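Side-chain contact in putative enoyl-CoA hydratase (Streptomyces coelicolor A3, PDB 3G64), which probably acts as an enoyl-CoA hydratase of the crotonase-like family, adding water across the double bond of enoyl-CoA thioesters: residues A[225-228]-A[229-233]. Residues are numbered along the deposited sequence; the frame is centred on the assembly and turned at random.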
loop_
_atom_site.group_PDB
_atom_site.type_symbol
_atom_site.label_atom_id
_atom_site.label_comp_id
_atom_site.label_asym_id
_atom_site.label_seq_id
_atom_site.Cartn_x
_atom_site.Cartn_y
_atom_site.Cartn_z
ATOM N N ALA A 225 8.438 11.166 17.450
ATOM C CA ALA A 225 7.137 10.731 17.912
ATOM C C ALA A 225 6.036 11.248 16.958
ATOM O O ALA A 225 5.130 10.504 16.580
ATOM C CB ALA A 225 6.895 11.212 19.350
ATOM N N GLN A 226 6.139 12.513 16.559
ATOM C CA GLN A 226 5.220 13.070 15.582
ATOM C C GLN A 226 5.369 12.443 14.197
ATOM O O GLN A 226 4.409 12.388 13.448
ATOM C CB GLN A 226 5.323 14.598 15.508
ATOM C CG GLN A 226 4.708 15.303 16.728
ATOM C CD GLN A 226 3.260 14.845 17.001
ATOM O OE1 GLN A 226 3.026 13.985 17.840
ATOM N NE2 GLN A 226 2.301 15.416 16.273
ATOM N N THR A 227 6.557 11.981 13.842
ATOM C CA THR A 227 6.703 11.269 12.574
ATOM C C THR A 227 5.845 9.990 12.603
ATOM O O THR A 227 5.143 9.662 11.631
ATOM C CB THR A 227 8.195 10.874 12.296
ATOM O OG1 THR A 227 8.993 12.068 12.167
ATOM C CG2 THR A 227 8.309 10.050 11.000
ATOM N N LYS A 228 5.913 9.272 13.720
ATOM C CA LYS A 228 5.162 8.042 13.877
ATOM C C LYS A 228 3.651 8.348 13.909
ATOM O O LYS A 228 2.857 7.679 13.255
ATOM C CB LYS A 228 5.592 7.330 15.159
ATOM C CG LYS A 228 4.717 6.142 15.519
ATOM C CD LYS A 228 5.346 5.352 16.663
ATOM C CE LYS A 228 4.434 4.240 17.119
ATOM N NZ LYS A 228 5.166 3.342 18.074
ATOM N N ALA A 229 3.277 9.364 14.682
ATOM C CA ALA A 229 1.882 9.780 14.784
ATOM C C ALA A 229 1.292 10.140 13.414
ATOM O O ALA A 229 0.157 9.782 13.118
ATOM C CB ALA A 229 1.731 10.979 15.785
ATOM N N LEU A 230 2.056 10.815 12.561
ATOM C CA LEU A 230 1.508 11.212 11.250
ATOM C C LEU A 230 1.434 10.050 10.254
ATOM O O LEU A 230 0.496 9.962 9.475
ATOM C CB LEU A 230 2.258 12.423 10.657
ATOM C CG LEU A 230 1.603 13.768 11.050
ATOM C CD1 LEU A 230 1.400 13.901 12.566
ATOM C CD2 LEU A 230 2.408 14.927 10.538
ATOM N N LEU A 231 2.428 9.167 10.274
ATOM C CA LEU A 231 2.358 7.951 9.464
ATOM C C LEU A 231 1.092 7.159 9.810
ATOM O O LEU A 231 0.308 6.748 8.945
ATOM C CB LEU A 231 3.592 7.066 9.730
ATOM C CG LEU A 231 4.839 7.486 8.953
ATOM C CD1 LEU A 231 6.121 6.875 9.572
ATOM C CD2 LEU A 231 4.684 7.143 7.471
ATOM N N THR A 232 0.905 6.954 11.097
ATOM C CA THR A 232 -0.208 6.159 11.577
ATOM C C THR A 232 -1.553 6.783 11.239
ATOM O O THR A 232 -2.445 6.115 10.703
ATOM C CB THR A 232 -0.076 5.955 13.096
ATOM O OG1 THR A 232 1.025 5.068 13.339
ATOM C CG2 THR A 232 -1.320 5.356 13.669
ATOM N N ALA A 233 -1.716 8.060 11.565
ATOM C CA ALA A 233 -2.996 8.730 11.287
ATOM C C ALA A 233 -3.283 8.796 9.799
ATOM O O ALA A 233 -4.419 8.612 9.387
ATOM C CB ALA A 233 -3.014 10.168 11.895
#
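The flat amide of Q226 turns one face to A229 and L230. A229 CB lies over the oxygen end, 3.9 Å from OE1, and L230 CD1 over the nitrogen end, 4.1 Å from NE2. The bend at chi2 (-53°) turns the amide forward along the helix, bringing that face over the next turn. A229 offers just a methyl group to the oxygen end, while branched L230 sends CD1 to the amide and also packs on helix 239-253. Both touches are van der Waals contacts.

Round the helix, T227 and L231 run alongside each other in the same direction. T227 CG2, anti to the backbone N (OG1 at chi1 -63°), meets L231 CD1 at 4.1 Å, and OG1 is left to hydrogen-bond A223 O and the N of G157 of the second subunit. Threonine suits this place because it offers a methyl to its neighbour and a hydroxyl to the interface; L231 packs on T176 of that same subunit.

K228 leaves in another direction. Its chain is extended throughout, carrying NZ to a salt bridge with D136 and to the carbonyls of F114 and V109. T232, one turn on, gives its OG1 to R110 O. Backbone bonds join the two turns, A229 N to A225 O at 2.9 Å and T232 N to K228 O at 3.0 Å.

On helix 221-234, then, T227 and L231 meet the second subunit, Q226 and L230 touch both that subunit and helix 239-253, and the K228 ammonium is held within its own chain. Three partners round NZ satisfy a buried ammonium, and D136 would probably favour its charged form.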